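Local coordinates for receptor-like protein kinase ANXUR1 (Arabidopsis thaliana, PDB 6FIG) that probably senses extracellular signals through its malectin-like ectodomain and relays them by phosphorylation during plant reproduction, at residues L76-Y81 / N154-I159; M188-V193 / G366-K371; A37-Q42 / P51-R56; L223-Q228 / A253-P258. All blocks are in the same frame, centred on the assembly; numbering follows the deposited sequence.

Contact 1 (L76-Y81 / N154-I159); sequences LRLYFY and NGIEVI. With CA (calcium ion), chain I.
Arg77 and Tyr79 converge on the carboxylate of Glu157 across an antiparallel strand pair, 76-80 with 155-159, in the beta framework of the malectin-like ectodomain. The Arg77 and Glu157 side chains run side by side in the same direction, with guanidinium and carboxylate planes 51° apart. The extended Arg77 chain (chi3 -175°) carries its NH1 alongside Glu157 and into a nearly straight salt bridge of 3.0 Å to OE1, which lies in the guanidinium plane. Tyr79 OH donates to the same OE1 at 2.7 Å, the two donors arriving from opposite faces of the carboxylate. Lys20 holds OE2 and Glu125 pairs with Arg77 NE, so opposite charges alternate in this buried cluster. Over one face of the guanidinium sits Ile159, its CD1 3.5 Å from Arg77 NH1. The other side of the strands is apolar: CD1 of Leu76 touches Val158 CG2 at 3.8 Å, and Leu78 lies alongside Ile156. Near the calcium ion a classic beta bulge makes the pairing irregular, Asn154 and Gly155 both facing Tyr79. Asn154 O binds the metal at 2.4 Å, while OD1 accepts a hydrogen bond from Tyr81 N at 2.7 Å, the donor standing 56° out of the amide plane.

Contact 2 (M188-V193 / G366-K371); sequences MFRLNV and GLEIFK. With CA (calcium ion), chain H.
Arg190 and Glu368 form the polar centre of this antiparallel pair, their side chains lying alongside and pointing the same way. The guanidinium is turned 57° from the carboxylate, and Arg190 NE gives OE2 of Glu368 a 2.9 Å salt bridge, reaching it on the anti side. A bend at chi3 (-69°) turns the guanidinium toward its partner. One water closes the pair, accepting from Arg190 NH2 and donating to Glu368 OE2 at 2.6 Å. The ring edge of Phe370 meets the same NH2 through CE1. The opposite face is apolar: Phe189 CD2 lies 4.1 Å from Ile369 CD1. At one end, Met188 and Phe189 both face Ile369, and SD of Met188 approaches Lys371 CE at 3.9 Å. At the other, Val193 CG2 rests on Gly366 CA at 3.7 Å, and Asn192 OD1 and Val193 O bind calcium at 2.3 and 2.5 Å. Further out, Glu125 pairs with Arg190 NH1 and His285 bonds Glu368 OE1, each holding a further atom of the pair, while Phe272 packs on Leu191, Leu367 and Ile369. Ile249, Thr252 and Asn365 complete the calcium site. A classic beta bulge and this site bracket the strand pair of the malectin-like fold.

Contact 3 (A37-Q42 / P51-R56); sequences ATATYQ and PYMTAR. With CA (calcium ion), chain I.
Met53 is folded back on itself by successive torsions near -65° and -74° at chi2 and chi3, which bring its sulfur and methyl onto the chain at 39-42. This antiparallel pair belongs to a malectin-like domain, where a type I turn from Pro51 to Thr54 leads into the second strand. SD of Met53 lies 3.5 Å from the carbonyl oxygen of Tyr41 and 4.0 Å from Ala39 CB, while its CE meets CB of Gln42 at 3.8 Å. Met53 thereby covers the bend where segment 37-42 leaves the strand, and much of the surface buried between the segments is its own. Its carbonyl serves the pairing as well: Met53 O accepts a hydrogen bond from the backbone N of Ala39 and is touched by the CG2 methyl of Thr38 at 3.3 Å. Ala37 and Ala55 exchange two backbone hydrogen bonds, and their small methyls lie on one face of the strands. Thr38 and Thr54 occupy the other face. OG1 of Thr54 sits between its own N and carbonyl carbon (chi1 46°), and this OG1 and the O of Thr54 both bind the calcium ion, each at 2.4 Å. Ser7, Cys8 and Asn154 complete the protein ligands. Pro51, preceded by a cis peptide bond, gives the ligand at the start of the turn: its carbonyl O stands 2.5 Å from the calcium ion.

Contact 4 (L223-Q228 / A253-P258); sequences LGVTLQ and ARSQGP
Val225 and Leu227 pair with Ser255 and Ala253 in antiparallel hydrogen-bonded register, and the short strands 225-228 and 253-255 are markedly twisted, their directions 142° apart. Between these two pairs, Thr226 faces Arg254 with the side chains alongside each other and pointing the same way. The CG2 methyl of Thr226 lies over one face of the Arg254 guanidinium, 3.4 Å from NH1. In Thr226 a chi1 of 53° puts OG1 between the backbone N and the carbonyl carbon and leaves CG2 anti to the carbonyl carbon, directed at the arginine. The same NH1 donates to the carbonyl O of Leu223 at 2.9 Å, at the guanidinium edge and tilted somewhat from its plane, with an N-H...O angle of 154°. One nitrogen therefore ties the loop leading into strand 225-228 to the neighbouring strand. Arg254 is fixed further by Asp214, which pairs with NE, and is flanked by Trp270 and Leu268. On the face carrying Val225 and Leu227, CD1 of Leu227 meets Ser255 OG at 3.6 Å, and CG2 of Val225 packs at 3.7 Å on CA of Gly257 and, at about a right angle, on the ring of Pro258. Gly224, at positive phi, brings its CA 3.2 Å from Ser255 O. Backbone bonds thus join the two strands, while the buried Arg254, covered on one face by the Thr226 methyl and paired in charge with Asp214, also holds the Leu223 carbonyl.

Contacts 1 and 3 build one calcium site together: Asn154 of contact 1 and Pro51 and Thr54 of contact 3 bind the same ion, and the centres of the two contacts are 14 Å apart. They also touch directly, Tyr81 OH lying 2.6 Å from Tyr41 O in a probable hydrogen bond. Contact 2 supplies Asn192 and Val193 to the second calcium site, and contact 4 adjoins contact 2 through Val193 CG1, 3.5 Å from Arg254 CB; the centres of these two contacts are 18 Å apart. Glu125 bridges the two halves, pairing with both Arg77 of contact 1 and Arg190 of contact 2; the contact centres are 19 Å apart. Contacts 3 and 4 lie farthest apart, about 41 Å between centres.

Contact 1 (L76-Y81 / N154-I159)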
loop_
_atom_site.group_PDB
_atom_site.type_symbol
_atom_site.label_atom_id
_atom_site.label_comp_id
_atom_site.label_asym_id
_atom_site.label_seq_id
_atom_site.Cartn_x
_atom_site.Cartn_y
_atom_site.Cartn_z
ATOM N N LEU A 76 6.951 14.478 0.572
ATOM C CA LEU A 76 5.906 15.438 0.898
ATOM C C LEU A 76 5.357 15.930 -0.404
ATOM O O LEU A 76 6.130 16.423 -1.256
ATOM C CB LEU A 76 6.457 16.598 1.715
ATOM C CG LEU A 76 5.542 17.810 1.897
ATOM C CD1 LEU A 76 4.335 17.459 2.764
ATOM C CD2 LEU A 76 6.296 18.963 2.543
ATOM N N ARG A 77 4.049 15.833 -0.598
ATOM C CA ARG A 77 3.399 16.406 -1.746
ATOM C C ARG A 77 2.391 17.459 -1.341
ATOM O O ARG A 77 1.642 17.254 -0.387
ATOM C CB ARG A 77 2.649 15.361 -2.556
ATOM C CG ARG A 77 3.562 14.339 -3.183
ATOM C CD ARG A 77 2.796 13.287 -3.927
ATOM N NE ARG A 77 3.723 12.275 -4.414
ATOM C CZ ARG A 77 3.504 10.966 -4.420
ATOM N NH1 ARG A 77 2.381 10.435 -3.968
ATOM N NH2 ARG A 77 4.458 10.155 -4.862
ATOM N N LEU A 78 2.368 18.536 -2.100
ATOM C CA LEU A 78 1.434 19.636 -1.906
ATOM C C LEU A 78 0.644 19.795 -3.200
ATOM O O LEU A 78 1.233 19.960 -4.279
ATOM C CB LEU A 78 2.186 20.924 -1.592
ATOM C CG LEU A 78 3.127 20.846 -0.386
ATOM C CD1 LEU A 78 3.858 22.144 -0.217
ATOM C CD2 LEU A 78 2.384 20.498 0.901
ATOM N N TYR A 79 -0.683 19.726 -3.091
ATOM C CA TYR A 79 -1.600 19.793 -4.237
ATOM C C TYR A 79 -2.288 21.150 -4.250
ATOM O O TYR A 79 -2.866 21.557 -3.232
ATOM C CB TYR A 79 -2.677 18.705 -4.140
ATOM C CG TYR A 79 -2.177 17.275 -4.287
ATOM C CD1 TYR A 79 -1.372 16.678 -3.323
ATOM C CD2 TYR A 79 -2.528 16.516 -5.405
ATOM C CE1 TYR A 79 -0.908 15.374 -3.472
ATOM C CE2 TYR A 79 -2.088 15.203 -5.560
ATOM C CZ TYR A 79 -1.287 14.634 -4.591
ATOM O OH TYR A 79 -0.867 13.331 -4.780
ATOM N N PHE A 80 -2.261 21.810 -5.400
ATOM C CA PHE A 80 -2.872 23.117 -5.567
ATOM C C PHE A 80 -3.762 23.168 -6.804
ATOM O O PHE A 80 -3.371 22.713 -7.880
ATOM C CB PHE A 80 -1.786 24.166 -5.724
ATOM C CG PHE A 80 -0.840 24.250 -4.565
ATOM C CD1 PHE A 80 -1.227 24.844 -3.385
ATOM C CD2 PHE A 80 0.459 23.727 -4.662
ATOM C CE1 PHE A 80 -0.339 24.930 -2.320
ATOM C CE2 PHE A 80 1.340 23.816 -3.602
ATOM C CZ PHE A 80 0.945 24.423 -2.430
ATOM N N TYR A 81 -4.949 23.738 -6.635
ATOM C CA TYR A 81 -5.892 23.975 -7.730
ATOM C C TYR A 81 -6.339 25.445 -7.642
ATOM O O TYR A 81 -7.274 25.746 -6.908
ATOM C CB TYR A 81 -7.087 23.031 -7.599
ATOM C CG TYR A 81 -8.152 23.255 -8.644
ATOM C CD1 TYR A 81 -7.849 23.143 -9.994
ATOM C CD2 TYR A 81 -9.462 23.569 -8.287
ATOM C CE1 TYR A 81 -8.823 23.353 -10.966
ATOM C CE2 TYR A 81 -10.445 23.776 -9.253
ATOM C CZ TYR A 81 -10.117 23.663 -10.591
ATOM O OH TYR A 81 -11.108 23.879 -11.540
ATOM N N ASN A 154 -4.920 22.381 -1.281
ATOM C CA ASN A 154 -5.987 21.421 -1.598
ATOM C C ASN A 154 -5.728 20.024 -1.065
ATOM O O ASN A 154 -6.662 19.310 -0.678
ATOM C CB ASN A 154 -6.217 21.365 -3.093
ATOM C CG ASN A 154 -6.609 22.709 -3.654
ATOM O OD1 ASN A 154 -5.745 23.497 -4.021
ATOM N ND2 ASN A 154 -7.910 22.985 -3.699
ATOM N N GLY A 155 -4.457 19.643 -1.012
ATOM C CA GLY A 155 -4.082 18.323 -0.548
ATOM C C GLY A 155 -2.664 18.271 -0.037
ATOM O O GLY A 155 -1.790 18.997 -0.522
ATOM N N ILE A 156 -2.451 17.408 0.944
ATOM C CA ILE A 156 -1.116 17.160 1.501
ATOM C C ILE A 156 -0.902 15.658 1.611
ATOM O O ILE A 156 -1.739 14.977 2.169
ATOM C CB ILE A 156 -0.939 17.818 2.889
ATOM C CG1 ILE A 156 -1.115 19.333 2.796
ATOM C CG2 ILE A 156 0.434 17.491 3.468
ATOM C CD1 ILE A 156 -1.139 20.045 4.135
ATOM N N GLU A 157 0.216 15.140 1.076
ATOM C CA GLU A 157 0.645 13.770 1.387
ATOM C C GLU A 157 1.999 13.760 2.059
ATOM O O GLU A 157 2.883 14.533 1.693
ATOM C CB GLU A 157 0.738 12.862 0.164
ATOM C CG GLU A 157 -0.524 12.636 -0.611
ATOM C CD GLU A 157 -0.295 11.540 -1.634
ATOM O OE1 GLU A 157 0.080 11.872 -2.765
ATOM O OE2 GLU A 157 -0.438 10.355 -1.260
ATOM N N VAL A 158 2.122 12.917 3.069
ATOM C CA VAL A 158 3.387 12.598 3.713
ATOM C C VAL A 158 3.553 11.104 3.684
ATOM O O VAL A 158 2.717 10.384 4.199
ATOM C CB VAL A 158 3.436 13.136 5.147
ATOM C CG1 VAL A 158 4.766 12.769 5.795
ATOM C CG2 VAL A 158 3.246 14.638 5.133
ATOM N N ILE A 159 4.647 10.638 3.077
ATOM C CA ILE A 159 4.869 9.224 2.775
ATOM C C ILE A 159 6.298 8.890 3.185
ATOM O O ILE A 159 7.244 9.451 2.622
ATOM C CB ILE A 159 4.713 8.968 1.266
ATOM C CG1 ILE A 159 3.310 9.375 0.765
ATOM C CG2 ILE A 159 4.997 7.513 0.923
ATOM C CD1 ILE A 159 3.260 9.698 -0.707
HETATM CA CA CA I . -9.068 19.225 -0.861
#

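Contact 2 (M188-V193 / G366-K371)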
loop_
_atom_site.group_PDB
_atom_site.type_symbol
_atom_site.label_atom_id
_atom_site.label_comp_id
_atom_site.label_asym_id
_atom_site.label_seq_id
_atom_site.Cartn_x
_atom_site.Cartn_y
_atom_site.Cartn_z
ATOM N N MET A 188 11.491 17.441 -9.852
ATOM C CA MET A 188 11.141 18.375 -10.904
ATOM C C MET A 188 10.416 17.685 -12.044
ATOM O O MET A 188 9.459 18.215 -12.573
ATOM C CB MET A 188 12.390 19.096 -11.436
ATOM C CG MET A 188 13.253 19.732 -10.366
ATOM S SD MET A 188 12.400 21.046 -9.441
ATOM C CE MET A 188 12.214 22.322 -10.664
ATOM N N PHE A 189 10.954 16.542 -12.476
ATOM C CA PHE A 189 10.398 15.755 -13.584
ATOM C C PHE A 189 10.650 14.293 -13.303
ATOM O O PHE A 189 11.670 13.925 -12.690
ATOM C CB PHE A 189 11.057 16.121 -14.926
ATOM C CG PHE A 189 10.858 17.548 -15.302
ATOM C CD1 PHE A 189 9.687 17.956 -15.910
ATOM C CD2 PHE A 189 11.812 18.504 -14.959
ATOM C CE1 PHE A 189 9.468 19.268 -16.188
ATOM C CE2 PHE A 189 11.611 19.829 -15.244
ATOM C CZ PHE A 189 10.440 20.223 -15.861
ATOM N N ARG A 190 9.707 13.475 -13.745
ATOM C CA ARG A 190 9.788 12.037 -13.567
ATOM C C ARG A 190 9.139 11.391 -14.755
ATOM O O ARG A 190 7.922 11.524 -14.948
ATOM C CB ARG A 190 9.062 11.587 -12.296
ATOM C CG ARG A 190 9.087 10.090 -12.096
ATOM C CD ARG A 190 8.600 9.673 -10.729
ATOM N NE ARG A 190 9.498 10.043 -9.642
ATOM C CZ ARG A 190 9.246 10.928 -8.669
ATOM N NH1 ARG A 190 8.146 11.663 -8.677
ATOM N NH2 ARG A 190 10.130 11.072 -7.700
ATOM N N LEU A 191 9.954 10.724 -15.584
ATOM C CA LEU A 191 9.521 10.267 -16.890
ATOM C C LEU A 191 9.726 8.787 -17.125
ATOM O O LEU A 191 10.776 8.232 -16.781
ATOM C CB LEU A 191 10.267 11.008 -18.014
ATOM C CG LEU A 191 10.270 12.526 -17.954
ATOM C CD1 LEU A 191 11.078 13.074 -19.113
ATOM C CD2 LEU A 191 8.862 13.109 -17.950
ATOM N N ASN A 192 8.710 8.160 -17.705
ATOM C CA ASN A 192 8.861 6.852 -18.327
ATOM C C ASN A 192 9.257 7.102 -19.774
ATOM O O ASN A 192 8.416 7.430 -20.607
ATOM C CB ASN A 192 7.547 6.067 -18.275
ATOM C CG ASN A 192 7.676 4.672 -18.827
ATOM O OD1 ASN A 192 8.800 4.217 -19.078
ATOM N ND2 ASN A 192 6.551 3.991 -19.038
ATOM N N VAL A 193 10.548 6.945 -20.051
ATOM C CA VAL A 193 11.093 7.229 -21.384
ATOM C C VAL A 193 10.666 6.116 -22.359
ATOM O O VAL A 193 10.905 4.924 -22.123
ATOM C CB VAL A 193 12.616 7.460 -21.333
ATOM C CG1 VAL A 193 13.168 7.670 -22.739
ATOM C CG2 VAL A 193 12.928 8.682 -20.483
ATOM N N GLY A 366 14.200 5.600 -18.495
ATOM C CA GLY A 366 13.510 6.460 -17.537
ATOM C C GLY A 366 14.383 7.635 -17.184
ATOM O O GLY A 366 15.613 7.596 -17.372
ATOM N N LEU A 367 13.764 8.675 -16.620
ATOM C CA LEU A 367 14.505 9.866 -16.247
ATOM C C LEU A 367 13.839 10.587 -15.102
ATOM O O LEU A 367 12.667 10.901 -15.197
ATOM C CB LEU A 367 14.617 10.827 -17.431
ATOM C CG LEU A 367 15.390 12.132 -17.229
ATOM C CD1 LEU A 367 16.851 11.926 -16.813
ATOM C CD2 LEU A 367 15.310 12.945 -18.504
ATOM N N GLU A 368 14.615 10.904 -14.078
ATOM C CA GLU A 368 14.135 11.776 -13.006
ATOM C C GLU A 368 15.095 12.927 -12.858
ATOM O O GLU A 368 16.312 12.764 -13.007
ATOM C CB GLU A 368 14.034 11.014 -11.712
ATOM C CG GLU A 368 13.023 9.890 -11.758
ATOM C CD GLU A 368 13.103 9.025 -10.534
ATOM O OE1 GLU A 368 14.034 8.203 -10.431
ATOM O OE2 GLU A 368 12.271 9.201 -9.584
ATOM N N ILE A 369 14.550 14.103 -12.555
ATOM C CA ILE A 369 15.349 15.294 -12.318
ATOM C C ILE A 369 14.975 15.831 -10.944
ATOM O O ILE A 369 13.792 16.081 -10.701
ATOM C CB ILE A 369 15.144 16.353 -13.396
ATOM C CG1 ILE A 369 15.519 15.751 -14.768
ATOM C CG2 ILE A 369 15.964 17.593 -13.065
ATOM C CD1 ILE A 369 15.343 16.667 -15.929
ATOM N N PHE A 370 15.971 15.964 -10.073
ATOM C CA PHE A 370 15.776 16.495 -8.707
ATOM C C PHE A 370 16.574 17.774 -8.478
ATOM O O PHE A 370 17.728 17.874 -8.880
ATOM C CB PHE A 370 16.257 15.475 -7.696
ATOM C CG PHE A 370 15.568 14.157 -7.808
ATOM C CD1 PHE A 370 14.300 13.964 -7.259
ATOM C CD2 PHE A 370 16.178 13.102 -8.463
ATOM C CE1 PHE A 370 13.663 12.737 -7.393
ATOM C CE2 PHE A 370 15.534 11.884 -8.584
ATOM C CZ PHE A 370 14.288 11.711 -8.056
ATOM N N LYS A 371 15.946 18.753 -7.836
ATOM C CA LYS A 371 16.645 19.941 -7.331
ATOM C C LYS A 371 17.192 19.675 -5.953
ATOM O O LYS A 371 16.440 19.237 -5.097
ATOM C CB LYS A 371 15.658 21.094 -7.241
ATOM C CG LYS A 371 16.231 22.419 -6.805
ATOM C CD LYS A 371 15.116 23.385 -6.423
ATOM C CE LYS A 371 14.349 23.882 -7.627
ATOM N NZ LYS A 371 13.163 24.641 -7.180
HETATM CA CA CA H . 10.628 3.338 -20.198
HETATM O O HOH W 1 11.947 8.719 -7.003
#

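Contact 3 (A37-Q42 / P51-R56)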
loop_
_atom_site.group_PDB
_atom_site.type_symbol
_atom_site.label_atom_id
_atom_site.label_comp_id
_atom_site.label_asym_id
_atom_site.label_seq_id
_atom_site.Cartn_x
_atom_site.Cartn_y
_atom_site.Cartn_z
ATOM N N ALA A 37 -13.201 25.603 1.874
ATOM C CA ALA A 37 -13.761 26.237 0.692
ATOM C C ALA A 37 -13.865 25.234 -0.432
ATOM O O ALA A 37 -13.036 24.342 -0.555
ATOM C CB ALA A 37 -12.922 27.428 0.261
ATOM N N THR A 38 -14.893 25.391 -1.258
ATOM C CA THR A 38 -15.051 24.578 -2.449
ATOM C C THR A 38 -14.854 25.466 -3.669
ATOM O O THR A 38 -15.386 26.591 -3.724
ATOM C CB THR A 38 -16.433 23.903 -2.477
ATOM O OG1 THR A 38 -16.661 23.265 -1.210
ATOM C CG2 THR A 38 -16.507 22.854 -3.594
ATOM N N ALA A 39 -14.101 24.959 -4.644
ATOM C CA ALA A 39 -13.838 25.694 -5.880
ATOM C C ALA A 39 -15.141 25.927 -6.648
ATOM O O ALA A 39 -16.005 25.053 -6.662
ATOM C CB ALA A 39 -12.869 24.941 -6.759
ATOM N N THR A 40 -15.262 27.096 -7.274
ATOM C CA THR A 40 -16.466 27.456 -8.049
ATOM C C THR A 40 -16.590 26.706 -9.383
ATOM O O THR A 40 -17.691 26.595 -9.927
ATOM C CB THR A 40 -16.515 28.972 -8.372
ATOM O OG1 THR A 40 -15.283 29.368 -8.998
ATOM C CG2 THR A 40 -16.728 29.787 -7.114
ATOM N N TYR A 41 -15.469 26.215 -9.908
ATOM C CA TYR A 41 -15.398 25.683 -11.269
ATOM C C TYR A 41 -14.559 24.403 -11.281
ATOM O O TYR A 41 -13.522 24.343 -10.611
ATOM C CB TYR A 41 -14.809 26.770 -12.182
ATOM C CG TYR A 41 -14.477 26.337 -13.586
ATOM C CD1 TYR A 41 -15.479 25.943 -14.482
ATOM C CD2 TYR A 41 -13.152 26.333 -14.030
ATOM C CE1 TYR A 41 -15.153 25.541 -15.777
ATOM C CE2 TYR A 41 -12.823 25.940 -15.311
ATOM C CZ TYR A 41 -13.818 25.549 -16.184
ATOM O OH TYR A 41 -13.446 25.163 -17.449
ATOM N N GLN A 42 -15.052 23.383 -11.990
ATOM C CA GLN A 42 -14.344 22.132 -12.219
ATOM C C GLN A 42 -13.745 22.165 -13.619
ATOM O O GLN A 42 -14.453 21.984 -14.607
ATOM C CB GLN A 42 -15.277 20.919 -12.051
ATOM C CG GLN A 42 -14.593 19.598 -12.398
ATOM C CD GLN A 42 -15.346 18.339 -11.996
ATOM O OE1 GLN A 42 -16.386 18.385 -11.342
ATOM N NE2 GLN A 42 -14.798 17.186 -12.393
ATOM N N PRO A 51 -7.978 15.583 -4.678
ATOM C CA PRO A 51 -8.359 16.496 -3.603
ATOM C C PRO A 51 -8.702 17.911 -4.095
ATOM O O PRO A 51 -8.993 18.787 -3.274
ATOM C CB PRO A 51 -7.067 16.563 -2.781
ATOM C CG PRO A 51 -6.005 16.520 -3.814
ATOM C CD PRO A 51 -6.511 15.552 -4.858
ATOM N N TYR A 52 -8.685 18.118 -5.408
ATOM C CA TYR A 52 -8.578 19.455 -6.000
ATOM C C TYR A 52 -9.752 20.422 -5.787
ATOM O O TYR A 52 -9.516 21.621 -5.727
ATOM C CB TYR A 52 -8.283 19.347 -7.498
ATOM C CG TYR A 52 -7.002 18.610 -7.804
ATOM C CD1 TYR A 52 -5.762 19.201 -7.562
ATOM C CD2 TYR A 52 -7.027 17.313 -8.324
ATOM C CE1 TYR A 52 -4.586 18.526 -7.838
ATOM C CE2 TYR A 52 -5.851 16.632 -8.605
ATOM C CZ TYR A 52 -4.641 17.244 -8.367
ATOM O OH TYR A 52 -3.470 16.575 -8.617
ATOM N N MET A 53 -10.992 19.932 -5.682
ATOM C CA MET A 53 -12.149 20.828 -5.617
ATOM C C MET A 53 -12.410 21.408 -4.234
ATOM O O MET A 53 -13.289 22.247 -4.087
ATOM C CB MET A 53 -13.415 20.138 -6.147
ATOM C CG MET A 53 -13.370 19.929 -7.652
ATOM S SD MET A 53 -13.352 21.475 -8.593
ATOM C CE MET A 53 -15.046 22.019 -8.430
ATOM N N THR A 54 -11.652 20.982 -3.231
ATOM C CA THR A 54 -11.811 21.482 -1.880
ATOM C C THR A 54 -10.483 22.022 -1.411
ATOM O O THR A 54 -9.448 21.449 -1.715
ATOM C CB THR A 54 -12.260 20.354 -0.950
ATOM O OG1 THR A 54 -11.445 19.187 -1.200
ATOM C CG2 THR A 54 -13.714 20.038 -1.199
ATOM N N ALA A 55 -10.514 23.110 -0.653
ATOM C CA ALA A 55 -9.301 23.722 -0.148
ATOM C C ALA A 55 -9.502 24.182 1.266
ATOM O O ALA A 55 -10.627 24.315 1.738
ATOM C CB ALA A 55 -8.888 24.891 -1.034
ATOM N N ARG A 56 -8.386 24.398 1.943
ATOM C CA ARG A 56 -8.370 25.178 3.156
ATOM C C ARG A 56 -7.713 26.509 2.788
ATOM O O ARG A 56 -6.713 26.523 2.077
ATOM C CB ARG A 56 -7.573 24.455 4.233
ATOM C CG ARG A 56 -7.658 25.142 5.576
ATOM C CD ARG A 56 -7.129 24.289 6.702
ATOM N NE ARG A 56 -7.975 23.124 6.947
ATOM C CZ ARG A 56 -9.135 23.121 7.599
ATOM N NH1 ARG A 56 -9.671 24.236 8.097
ATOM N NH2 ARG A 56 -9.772 21.961 7.744
HETATM CA CA CA I . -9.068 19.225 -0.861
#

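Contact 4 (L223-Q228 / A253-P258)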
loop_
_atom_site.group_PDB
_atom_site.type_symbol
_atom_site.label_atom_id
_atom_site.label_comp_id
_atom_site.label_asym_id
_atom_site.label_seq_id
_atom_site.Cartn_x
_atom_site.Cartn_y
_atom_site.Cartn_z
ATOM N N LEU A 223 12.340 12.240 -32.953
ATOM C CA LEU A 223 11.897 11.669 -31.677
ATOM C C LEU A 223 12.420 10.246 -31.477
ATOM O O LEU A 223 12.184 9.628 -30.439
ATOM C CB LEU A 223 10.367 11.720 -31.545
ATOM C CG LEU A 223 9.870 13.006 -30.854
ATOM C CD1 LEU A 223 9.832 14.158 -31.849
ATOM C CD2 LEU A 223 8.515 12.816 -30.177
ATOM N N GLY A 224 13.157 9.723 -32.448
ATOM C CA GLY A 224 13.747 8.416 -32.310
ATOM C C GLY A 224 12.715 7.329 -32.503
ATOM O O GLY A 224 11.710 7.517 -33.202
ATOM N N VAL A 225 12.993 6.181 -31.907
ATOM C CA VAL A 225 12.196 4.977 -32.066
ATOM C C VAL A 225 11.934 4.464 -30.659
ATOM O O VAL A 225 12.880 4.232 -29.888
ATOM C CB VAL A 225 12.968 3.932 -32.896
ATOM C CG1 VAL A 225 12.352 2.536 -32.780
ATOM C CG2 VAL A 225 13.016 4.371 -34.360
ATOM N N THR A 226 10.665 4.291 -30.309
ATOM C CA THR A 226 10.332 3.710 -29.019
ATOM C C THR A 226 10.345 2.187 -29.121
ATOM O O THR A 226 9.982 1.605 -30.156
ATOM C CB THR A 226 8.996 4.257 -28.473
ATOM O OG1 THR A 226 7.977 4.106 -29.456
ATOM C CG2 THR A 226 9.124 5.729 -28.158
ATOM N N LEU A 227 10.816 1.551 -28.054
ATOM C CA LEU A 227 11.001 0.120 -27.972
ATOM C C LEU A 227 10.210 -0.421 -26.792
ATOM O O LEU A 227 10.070 0.250 -25.763
ATOM C CB LEU A 227 12.484 -0.214 -27.744
ATOM C CG LEU A 227 13.512 0.378 -28.718
ATOM C CD1 LEU A 227 14.922 0.192 -28.172
ATOM C CD2 LEU A 227 13.364 -0.242 -30.094
ATOM N N GLN A 228 9.726 -1.650 -26.926
ATOM C CA GLN A 228 9.063 -2.336 -25.831
ATOM C C GLN A 228 9.589 -3.754 -25.712
ATOM O O GLN A 228 9.793 -4.452 -26.733
ATOM C CB GLN A 228 7.565 -2.361 -26.070
ATOM C CG GLN A 228 6.773 -2.765 -24.845
ATOM C CD GLN A 228 5.310 -2.433 -25.005
ATOM O OE1 GLN A 228 4.690 -2.803 -26.004
ATOM N NE2 GLN A 228 4.756 -1.722 -24.034
ATOM N N ALA A 253 11.734 1.828 -23.732
ATOM C CA ALA A 253 12.828 2.770 -23.923
ATOM C C ALA A 253 12.607 3.617 -25.165
ATOM O O ALA A 253 11.824 3.267 -26.062
ATOM C CB ALA A 253 14.160 2.015 -24.026
ATOM N N ARG A 254 13.305 4.740 -25.205
ATOM C CA ARG A 254 13.435 5.515 -26.432
ATOM C C ARG A 254 14.856 5.296 -26.904
ATOM O O ARG A 254 15.798 5.337 -26.112
ATOM C CB ARG A 254 13.153 6.998 -26.216
ATOM C CG ARG A 254 13.057 7.812 -27.499
ATOM C CD ARG A 254 12.664 9.250 -27.237
ATOM N NE ARG A 254 11.347 9.329 -26.593
ATOM C CZ ARG A 254 10.177 9.188 -27.224
ATOM N NH1 ARG A 254 10.112 9.004 -28.542
ATOM N NH2 ARG A 254 9.042 9.268 -26.537
ATOM N N SER A 255 14.994 5.056 -28.198
ATOM C CA SER A 255 16.306 4.893 -28.822
ATOM C C SER A 255 16.376 5.779 -30.042
ATOM O O SER A 255 15.383 6.389 -30.437
ATOM C CB SER A 255 16.529 3.431 -29.190
ATOM O OG SER A 255 15.671 3.035 -30.242
ATOM N N GLN A 256 17.549 5.854 -30.664
ATOM C CA GLN A 256 17.667 6.634 -31.893
ATOM C C GLN A 256 17.113 5.887 -33.070
ATOM O O GLN A 256 16.463 6.484 -33.908
ATOM C CB GLN A 256 19.092 7.085 -32.132
ATOM C CG GLN A 256 19.454 8.249 -31.240
ATOM C CD GLN A 256 20.844 8.746 -31.517
ATOM O OE1 GLN A 256 21.804 8.200 -30.974
ATOM N NE2 GLN A 256 20.968 9.761 -32.372
ATOM N N GLY A 257 17.353 4.580 -33.123
ATOM C CA GLY A 257 16.691 3.703 -34.099
ATOM C C GLY A 257 17.658 2.835 -34.892
ATOM O O GLY A 257 18.846 2.770 -34.563
ATOM N N PRO A 258 17.154 2.153 -35.936
ATOM C CA PRO A 258 17.946 1.166 -36.687
ATOM C C PRO A 258 18.937 1.709 -37.726
ATOM O O PRO A 258 19.749 0.924 -38.208
ATOM C CB PRO A 258 16.865 0.342 -37.404
ATOM C CG PRO A 258 15.784 1.337 -37.658
ATOM C CD PRO A 258 15.770 2.231 -36.445
#